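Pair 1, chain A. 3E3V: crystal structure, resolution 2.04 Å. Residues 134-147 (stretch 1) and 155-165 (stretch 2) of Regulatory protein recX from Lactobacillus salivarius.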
# COMPACT_ATOMS: atom_id res chain seq x y z
N SER A 134 -27.80 -20.01 -3.85
CA SER A 134 -27.93 -20.37 -5.25
C SER A 134 -26.64 -19.87 -5.90
O SER A 134 -25.95 -19.03 -5.34
CB SER A 134 -29.13 -19.66 -5.87
OG SER A 134 -28.93 -18.25 -5.91
N TYR A 135 -26.32 -20.39 -7.08
CA TYR A 135 -25.12 -19.97 -7.80
C TYR A 135 -25.07 -18.45 -7.93
O TYR A 135 -24.03 -17.82 -7.72
CB TYR A 135 -25.13 -20.62 -9.18
CG TYR A 135 -23.96 -20.28 -10.06
CD1 TYR A 135 -22.72 -20.90 -9.89
CD2 TYR A 135 -24.10 -19.35 -11.09
CE1 TYR A 135 -21.65 -20.61 -10.73
CE2 TYR A 135 -23.04 -19.05 -11.94
CZ TYR A 135 -21.82 -19.68 -11.76
OH TYR A 135 -20.77 -19.40 -12.61
N ARG A 136 -26.21 -17.86 -8.26
CA ARG A 136 -26.34 -16.41 -8.43
C ARG A 136 -26.04 -15.62 -7.15
O ARG A 136 -25.19 -14.73 -7.15
CB ARG A 136 -27.75 -16.10 -8.93
CG ARG A 136 -28.03 -14.64 -9.20
CD ARG A 136 -29.48 -14.49 -9.66
NE ARG A 136 -30.42 -14.90 -8.61
CZ ARG A 136 -30.70 -14.17 -7.54
NH1 ARG A 136 -30.12 -12.99 -7.36
NH2 ARG A 136 -31.57 -14.61 -6.63
N ASN A 137 -26.75 -15.95 -6.07
CA ASN A 137 -26.55 -15.26 -4.80
C ASN A 137 -25.13 -15.47 -4.30
O ASN A 137 -24.56 -14.61 -3.64
CB ASN A 137 -27.54 -15.76 -3.75
CG ASN A 137 -28.96 -15.29 -4.01
OD1 ASN A 137 -29.90 -15.73 -3.35
ND2 ASN A 137 -29.12 -14.39 -4.97
N LYS A 138 -24.57 -16.63 -4.61
CA LYS A 138 -23.23 -16.97 -4.19
C LYS A 138 -22.22 -16.04 -4.86
O LYS A 138 -21.40 -15.43 -4.18
CB LYS A 138 -22.93 -18.43 -4.56
CG LYS A 138 -21.65 -18.97 -3.97
CD LYS A 138 -21.30 -20.33 -4.57
CE LYS A 138 -22.36 -21.39 -4.30
NZ LYS A 138 -22.04 -22.68 -4.97
N GLN A 139 -22.27 -15.94 -6.18
CA GLN A 139 -21.35 -15.08 -6.93
C GLN A 139 -21.50 -13.61 -6.58
O GLN A 139 -20.51 -12.86 -6.57
CB GLN A 139 -21.53 -15.27 -8.43
CG GLN A 139 -21.24 -16.69 -8.90
CD GLN A 139 -20.85 -16.74 -10.36
OE1 GLN A 139 -21.42 -16.05 -11.21
NE2 GLN A 139 -19.86 -17.58 -10.66
N ASN A 140 -22.72 -13.17 -6.30
CA ASN A 140 -22.96 -11.78 -5.92
C ASN A 140 -22.18 -11.46 -4.65
O ASN A 140 -21.51 -10.43 -4.57
CB ASN A 140 -24.45 -11.52 -5.68
CG ASN A 140 -25.27 -11.55 -6.95
OD1 ASN A 140 -24.90 -10.94 -7.95
ND2 ASN A 140 -26.40 -12.25 -6.91
N LYS A 141 -22.28 -12.33 -3.65
CA LYS A 141 -21.58 -12.12 -2.39
C LYS A 141 -20.07 -12.12 -2.62
O LYS A 141 -19.36 -11.32 -2.04
CB LYS A 141 -21.93 -13.22 -1.38
CG LYS A 141 -23.35 -13.16 -0.81
CD LYS A 141 -23.57 -14.33 0.14
CE LYS A 141 -24.92 -14.27 0.86
NZ LYS A 141 -26.03 -14.21 -0.12
N ILE A 142 -19.58 -13.02 -3.46
CA ILE A 142 -18.15 -13.09 -3.73
C ILE A 142 -17.65 -11.83 -4.46
O ILE A 142 -16.64 -11.25 -4.08
CB ILE A 142 -17.79 -14.38 -4.54
CG1 ILE A 142 -18.05 -15.62 -3.66
CG2 ILE A 142 -16.33 -14.37 -4.93
CD1 ILE A 142 -17.98 -16.95 -4.41
N LYS A 143 -18.38 -11.41 -5.49
CA LYS A 143 -18.01 -10.20 -6.24
C LYS A 143 -17.96 -9.00 -5.30
O LYS A 143 -17.06 -8.16 -5.37
CB LYS A 143 -19.04 -9.92 -7.34
CG LYS A 143 -18.95 -10.86 -8.53
CD LYS A 143 -20.31 -11.02 -9.20
CE LYS A 143 -20.20 -11.80 -10.49
NZ LYS A 143 -19.41 -11.05 -11.50
N GLN A 144 -18.95 -8.93 -4.42
CA GLN A 144 -19.09 -7.85 -3.46
C GLN A 144 -17.89 -7.81 -2.51
O GLN A 144 -17.30 -6.76 -2.26
CB GLN A 144 -20.39 -8.07 -2.67
CG GLN A 144 -20.80 -6.95 -1.75
CD GLN A 144 -22.11 -7.26 -1.03
OE1 GLN A 144 -23.12 -7.58 -1.67
NE2 GLN A 144 -22.09 -7.19 0.30
N SER A 145 -17.53 -8.97 -1.99
CA SER A 145 -16.40 -9.07 -1.08
C SER A 145 -15.10 -8.60 -1.77
O SER A 145 -14.33 -7.82 -1.22
CB SER A 145 -16.25 -10.52 -0.58
OG SER A 145 -15.16 -10.63 0.32
N LEU A 146 -14.88 -9.09 -2.99
CA LEU A 146 -13.69 -8.71 -3.76
C LEU A 146 -13.66 -7.21 -4.10
O LEU A 146 -12.59 -6.60 -4.14
CB LEU A 146 -13.61 -9.55 -5.05
CG LEU A 146 -13.33 -11.03 -4.85
CD1 LEU A 146 -13.55 -11.81 -6.14
CD2 LEU A 146 -11.92 -11.20 -4.35
N LEU A 147 -14.83 -6.63 -4.35
CA LEU A 147 -14.92 -5.20 -4.65
C LEU A 147 -14.51 -4.37 -3.44
O LEU A 147 -13.71 -3.45 -3.56
CB LEU A 147 -16.34 -4.78 -5.05
CG LEU A 147 -16.81 -5.02 -6.48
CD1 LEU A 147 -18.26 -4.60 -6.60
CD2 LEU A 147 -15.95 -4.23 -7.48
N ILE A 155 -10.98 -7.76 -13.20
CA ILE A 155 -10.22 -8.77 -12.47
C ILE A 155 -11.17 -9.76 -11.80
O ILE A 155 -10.92 -10.97 -11.79
CB ILE A 155 -9.30 -8.09 -11.41
CG1 ILE A 155 -8.19 -7.33 -12.12
CG2 ILE A 155 -8.68 -9.13 -10.47
CD1 ILE A 155 -7.22 -8.23 -12.88
N ILE A 156 -12.27 -9.24 -11.26
CA ILE A 156 -13.28 -10.06 -10.58
C ILE A 156 -13.98 -11.00 -11.58
O ILE A 156 -14.23 -12.17 -11.27
CB ILE A 156 -14.30 -9.13 -9.84
CG1 ILE A 156 -13.58 -8.39 -8.70
CG2 ILE A 156 -15.45 -9.95 -9.26
CD1 ILE A 156 -14.44 -7.40 -7.95
N ASP A 157 -14.27 -10.50 -12.78
CA ASP A 157 -14.92 -11.33 -13.80
C ASP A 157 -14.00 -12.49 -14.18
O ASP A 157 -14.45 -13.60 -14.42
CB ASP A 157 -15.22 -10.50 -15.06
CG ASP A 157 -16.38 -9.56 -14.87
OD1 ASP A 157 -17.22 -9.82 -13.98
OD2 ASP A 157 -16.47 -8.56 -15.61
N THR A 158 -12.71 -12.21 -14.26
CA THR A 158 -11.74 -13.25 -14.60
C THR A 158 -11.65 -14.25 -13.44
O THR A 158 -11.50 -15.46 -13.66
CB THR A 158 -10.37 -12.61 -14.88
OG1 THR A 158 -10.52 -11.66 -15.94
CG2 THR A 158 -9.32 -13.67 -15.28
N ILE A 159 -11.75 -13.75 -12.21
CA ILE A 159 -11.70 -14.63 -11.04
C ILE A 159 -12.92 -15.56 -11.05
O ILE A 159 -12.79 -16.76 -10.80
CB ILE A 159 -11.70 -13.81 -9.73
CG1 ILE A 159 -10.34 -13.12 -9.55
CG2 ILE A 159 -12.05 -14.71 -8.55
CD1 ILE A 159 -10.34 -12.01 -8.49
N ILE A 160 -14.08 -14.99 -11.34
CA ILE A 160 -15.33 -15.74 -11.41
C ILE A 160 -15.27 -16.83 -12.49
O ILE A 160 -15.77 -17.94 -12.29
CB ILE A 160 -16.54 -14.81 -11.70
CG1 ILE A 160 -16.73 -13.82 -10.56
CG2 ILE A 160 -17.81 -15.64 -11.90
CD1 ILE A 160 -16.97 -14.47 -9.22
N GLN A 161 -14.67 -16.50 -13.63
CA GLN A 161 -14.55 -17.47 -14.72
C GLN A 161 -13.63 -18.60 -14.25
O GLN A 161 -13.87 -19.78 -14.53
CB GLN A 161 -13.96 -16.80 -15.98
CG GLN A 161 -13.59 -17.75 -17.12
CD GLN A 161 -13.10 -17.01 -18.37
OE1 GLN A 161 -12.64 -15.86 -18.29
NE2 GLN A 161 -13.18 -17.67 -19.53
N GLU A 162 -12.60 -18.23 -13.50
CA GLU A 162 -11.63 -19.18 -12.98
C GLU A 162 -12.27 -20.11 -11.95
O GLU A 162 -12.06 -21.32 -11.98
CB GLU A 162 -10.47 -18.43 -12.33
CG GLU A 162 -9.12 -19.10 -12.51
CD GLU A 162 -8.75 -19.23 -13.97
OE1 GLU A 162 -8.80 -18.20 -14.68
OE2 GLU A 162 -8.41 -20.35 -14.40
N LEU A 163 -13.05 -19.52 -11.05
CA LEU A 163 -13.73 -20.27 -9.99
C LEU A 163 -14.70 -21.31 -10.55
O LEU A 163 -14.78 -22.42 -10.02
CB LEU A 163 -14.50 -19.31 -9.08
CG LEU A 163 -15.19 -19.94 -7.86
CD1 LEU A 163 -14.16 -20.23 -6.78
CD2 LEU A 163 -16.26 -18.98 -7.33
N ASP A 164 -15.43 -20.95 -11.60
CA ASP A 164 -16.38 -21.89 -12.19
C ASP A 164 -15.65 -23.09 -12.77
O ASP A 164 -16.19 -24.20 -12.80
CB ASP A 164 -17.21 -21.22 -13.29
CG ASP A 164 -18.02 -20.05 -12.79
OD1 ASP A 164 -18.50 -20.10 -11.63
OD2 ASP A 164 -18.18 -19.07 -13.55
N LEU A 165 -14.43 -22.87 -13.25
CA LEU A 165 -13.66 -23.96 -13.82
C LEU A 165 -13.47 -24.98 -12.70
O LEU A 165 -13.47 -26.19 -12.93
CB LEU A 165 -12.30 -23.44 -14.29
CG LEU A 165 -11.70 -24.13 -15.52
CD1 LEU A 165 -12.65 -24.00 -16.72
CD2 LEU A 165 -10.34 -23.49 -15.82

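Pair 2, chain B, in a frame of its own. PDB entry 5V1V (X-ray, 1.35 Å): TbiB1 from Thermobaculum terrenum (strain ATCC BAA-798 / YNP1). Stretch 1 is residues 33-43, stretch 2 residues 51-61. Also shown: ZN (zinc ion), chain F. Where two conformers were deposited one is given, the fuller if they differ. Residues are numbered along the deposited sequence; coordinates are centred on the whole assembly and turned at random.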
# COMPACT_ATOMS: atom_id res chain seq x y z
N ASP B 33 -1.76 -3.25 -7.36
CA ASP B 33 -0.92 -3.72 -8.45
C ASP B 33 0.37 -2.91 -8.49
O ASP B 33 0.48 -1.87 -7.85
CB ASP B 33 -1.65 -3.65 -9.80
CG ASP B 33 -1.96 -2.22 -10.24
OD1 ASP B 33 -2.04 -1.32 -9.37
OD2 ASP B 33 -2.14 -2.00 -11.45
N ALA B 34 1.37 -3.43 -9.21
CA ALA B 34 2.61 -2.71 -9.49
C ALA B 34 3.21 -2.01 -8.26
O ALA B 34 3.59 -2.68 -7.30
CB ALA B 34 2.40 -1.73 -10.64
N VAL B 35 3.30 -0.68 -8.31
CA VAL B 35 3.93 0.07 -7.23
C VAL B 35 3.14 -0.03 -5.92
O VAL B 35 3.73 -0.15 -4.85
CB VAL B 35 4.17 1.55 -7.62
CG1 VAL B 35 4.83 2.32 -6.47
CG2 VAL B 35 5.03 1.66 -8.88
N GLY B 36 1.81 0.00 -6.00
CA GLY B 36 0.97 -0.17 -4.80
C GLY B 36 1.24 -1.48 -4.08
O GLY B 36 1.35 -1.53 -2.85
N SER B 37 1.36 -2.55 -4.87
CA SER B 37 1.69 -3.87 -4.34
C SER B 37 3.07 -3.89 -3.71
O SER B 37 3.27 -4.49 -2.65
CB SER B 37 1.61 -4.93 -5.43
OG SER B 37 0.27 -5.11 -5.85
N ARG B 38 4.03 -3.22 -4.35
CA ARG B 38 5.38 -3.14 -3.80
C ARG B 38 5.40 -2.39 -2.47
O ARG B 38 6.04 -2.83 -1.51
CB ARG B 38 6.36 -2.52 -4.80
CG ARG B 38 7.79 -2.47 -4.29
CD ARG B 38 8.44 -3.84 -4.15
NE ARG B 38 9.80 -3.71 -3.64
CZ ARG B 38 10.30 -4.36 -2.59
NH1 ARG B 38 9.56 -5.23 -1.92
NH2 ARG B 38 11.55 -4.14 -2.23
N ILE B 39 4.71 -1.24 -2.42
CA ILE B 39 4.58 -0.50 -1.18
C ILE B 39 3.95 -1.37 -0.09
O ILE B 39 4.44 -1.40 1.04
CB ILE B 39 3.80 0.82 -1.37
CG1 ILE B 39 4.62 1.76 -2.25
CG2 ILE B 39 3.49 1.45 -0.02
CD1 ILE B 39 3.81 2.89 -2.84
N TRP B 40 2.89 -2.11 -0.43
CA TRP B 40 2.26 -2.97 0.56
C TRP B 40 3.24 -4.01 1.10
O TRP B 40 3.33 -4.23 2.31
CB TRP B 40 1.03 -3.64 -0.04
CG TRP B 40 0.26 -4.43 0.97
CD1 TRP B 40 0.33 -5.78 1.18
CD2 TRP B 40 -0.67 -3.91 1.94
NE1 TRP B 40 -0.50 -6.13 2.22
CE2 TRP B 40 -1.14 -5.01 2.69
CE3 TRP B 40 -1.17 -2.63 2.23
CZ2 TRP B 40 -2.07 -4.88 3.72
CZ3 TRP B 40 -2.11 -2.50 3.26
CH2 TRP B 40 -2.54 -3.62 3.99
N SER B 41 4.02 -4.61 0.21
CA SER B 41 5.01 -5.60 0.63
C SER B 41 6.04 -5.01 1.59
O SER B 41 6.44 -5.67 2.56
CB SER B 41 5.69 -6.23 -0.58
OG SER B 41 4.77 -6.98 -1.35
N LEU B 42 6.44 -3.77 1.34
CA LEU B 42 7.37 -3.08 2.23
C LEU B 42 6.73 -2.76 3.58
O LEU B 42 7.37 -2.88 4.62
CB LEU B 42 7.92 -1.81 1.55
CG LEU B 42 8.83 -2.06 0.35
CD1 LEU B 42 8.85 -0.88 -0.60
CD2 LEU B 42 10.24 -2.42 0.80
N LEU B 43 5.46 -2.35 3.56
CA LEU B 43 4.72 -2.15 4.81
C LEU B 43 4.63 -3.46 5.61
O LEU B 43 4.76 -3.46 6.84
CB LEU B 43 3.32 -1.60 4.55
CG LEU B 43 3.24 -0.15 4.08
CD1 LEU B 43 1.84 0.12 3.56
CD2 LEU B 43 3.62 0.84 5.17
N GLU B 51 12.09 4.70 4.37
CA GLU B 51 12.62 3.47 3.76
C GLU B 51 11.84 3.11 2.51
O GLU B 51 12.42 2.65 1.53
CB GLU B 51 12.55 2.30 4.73
CG GLU B 51 13.39 2.48 5.98
CD GLU B 51 13.38 1.26 6.86
OE1 GLU B 51 14.38 0.52 6.86
OE2 GLU B 51 12.35 1.03 7.54
N ILE B 52 10.53 3.32 2.54
CA ILE B 52 9.69 3.01 1.39
C ILE B 52 10.02 3.97 0.24
O ILE B 52 10.19 3.55 -0.89
CB ILE B 52 8.19 3.06 1.74
CG1 ILE B 52 7.86 1.96 2.77
CG2 ILE B 52 7.34 2.92 0.48
CD1 ILE B 52 6.46 2.06 3.35
N VAL B 53 10.12 5.27 0.54
CA VAL B 53 10.53 6.25 -0.46
C VAL B 53 11.86 5.81 -1.09
O VAL B 53 11.99 5.79 -2.32
CB VAL B 53 10.63 7.67 0.13
CG1 VAL B 53 11.26 8.63 -0.87
CG2 VAL B 53 9.25 8.18 0.57
N ASP B 54 12.84 5.47 -0.26
CA ASP B 54 14.15 5.12 -0.77
C ASP B 54 14.09 3.87 -1.64
O ASP B 54 14.76 3.81 -2.67
CB ASP B 54 15.15 4.97 0.38
CG ASP B 54 15.46 6.29 1.04
OD1 ASP B 54 15.00 7.35 0.55
OD2 ASP B 54 16.18 6.28 2.06
N ALA B 55 13.29 2.88 -1.24
CA ALA B 55 13.15 1.65 -2.01
C ALA B 55 12.53 1.90 -3.38
O ALA B 55 13.04 1.42 -4.39
CB ALA B 55 12.36 0.62 -1.23
N ILE B 56 11.45 2.68 -3.41
CA ILE B 56 10.79 2.99 -4.67
C ILE B 56 11.72 3.81 -5.58
O ILE B 56 11.78 3.55 -6.78
CB ILE B 56 9.42 3.68 -4.45
CG1 ILE B 56 8.46 2.77 -3.66
CG2 ILE B 56 8.79 4.06 -5.79
CD1 ILE B 56 8.25 1.38 -4.24
N CYS B 57 12.47 4.74 -5.01
CA CYS B 57 13.46 5.51 -5.78
C CYS B 57 14.59 4.66 -6.35
O CYS B 57 15.14 4.99 -7.40
CB CYS B 57 14.07 6.62 -4.93
SG CYS B 57 12.94 8.00 -4.71
N ALA B 58 14.94 3.58 -5.65
CA ALA B 58 15.99 2.69 -6.10
C ALA B 58 15.49 1.73 -7.19
O ALA B 58 16.26 1.33 -8.07
CB ALA B 58 16.54 1.91 -4.92
N GLU B 59 14.20 1.39 -7.13
CA GLU B 59 13.64 0.31 -7.96
C GLU B 59 12.90 0.79 -9.20
O GLU B 59 12.63 -0.00 -10.11
CB GLU B 59 12.70 -0.54 -7.10
CG GLU B 59 13.44 -1.33 -6.03
CD GLU B 59 12.52 -2.05 -5.06
OE1 GLU B 59 11.32 -2.23 -5.37
OE2 GLU B 59 13.00 -2.45 -3.98
N TYR B 60 12.58 2.08 -9.25
CA TYR B 60 11.75 2.65 -10.31
C TYR B 60 12.36 3.90 -10.92
O TYR B 60 13.07 4.65 -10.24
CB TYR B 60 10.35 2.97 -9.77
CG TYR B 60 9.56 1.74 -9.40
CD1 TYR B 60 8.75 1.11 -10.34
CD2 TYR B 60 9.64 1.19 -8.12
CE1 TYR B 60 8.03 -0.03 -10.02
CE2 TYR B 60 8.91 0.06 -7.78
CZ TYR B 60 8.11 -0.55 -8.74
OH TYR B 60 7.39 -1.68 -8.43
N SER B 61 12.07 4.12 -12.20
CA SER B 61 12.52 5.30 -12.92
C SER B 61 11.60 6.46 -12.56
O SER B 61 10.67 6.79 -13.31
CB SER B 61 12.51 5.05 -14.43
OG SER B 61 12.88 6.22 -15.13
ZN ZN F . 16.62 7.99 2.91
O HOH W 1 17.39 9.01 1.30

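The sharpest difference lies at one matched pair of positions: in pair 1 A:Ile142 meets A:Leu163 through methyl groups (A:Ile142 CD1 to A:Leu163 CD2, 4.0 Å), whereas in pair 2 the same two sites hold B:Arg38 and B:Glu59, joined by a salt bridge. There the carboxylate lies along the guanidinium edge and takes two hydrogen bonds, from B:Arg38 NE to B:Glu59 OE1 (2.7 Å) and from B:Arg38 NH2 to B:Glu59 OE2 (2.8 Å), both nearly straight.

The backbones beneath are almost the same. In each pair two helices run roughly antiparallel, at 139° in pair 1 and 137° in pair 2, with axes 10.4 and 10.3 Å apart at closest approach; 14 central residues superpose to 0.4 Å. The buried surfaces are also similar, 524 and 482 Å².

The best-conserved side chain is A:Ile160, matched by B:Ile56: both adopt the m,m rotamer, and their side-chain centres fall 0.2 Å apart. Its surroundings differ. B:Ile56 sits as a knob among B:Val35, B:Arg38, B:Ile39 and B:Leu42, its CD1 lying 4.2 Å from B:Val35 CG1 and 3.9 Å from B:Arg38 CG, so the arginine packs its hydrocarbon against B:Ile56 as well as supplying charge to the bridge. A:Ile160 instead has A:Gln139 in the valine's place, with A:Gln139 NE2 3.1 Å from A:Ile160 CG2.

The next pair of sites reverses the chemistry. A:Lys143 packs its CG 3.7 Å from A:Ile156 CG2, then carries NZ to within 3.5 Å of A:Asp157 OD1, a long salt bridge. Its counterpart B:Ile39 is wholly apolar, placing CG1 4.0 Å from B:Ile52 CG2, and B:Val53, in the aspartate's position, points away without contact. Each interface thus has a cross-helix salt bridge, but at different sites.

Toward the end of stretch 1 the solutions converge. A:Leu147 CD2 reaches A:Ile156 CD1 at 3.5 Å, and B:Leu43 CD2 reaches B:Ile52 CD1 at 3.6 Å. A:Leu146 CD1 meets A:Ile159 CD1 at 4.0 Å; the equivalent B:Leu42 CD1 meets the shorter B:Ala55 at CB, 3.9 Å away.

At the end of stretch 2 the match loosens to 1.4 Å between the CA atoms of A:Asp164, still helical, and B:Tyr60, the first residue to leave helical phi/psi. A:Asp164 OD1 accepts a hydrogen bond from A:Tyr135 OH (2.6 Å), although that hydroxyl is crowded in the model. B:Tyr60 offers a ring face to B:Val35 CG2, 4.0 Å from the ring centroid, a CH-pi contact.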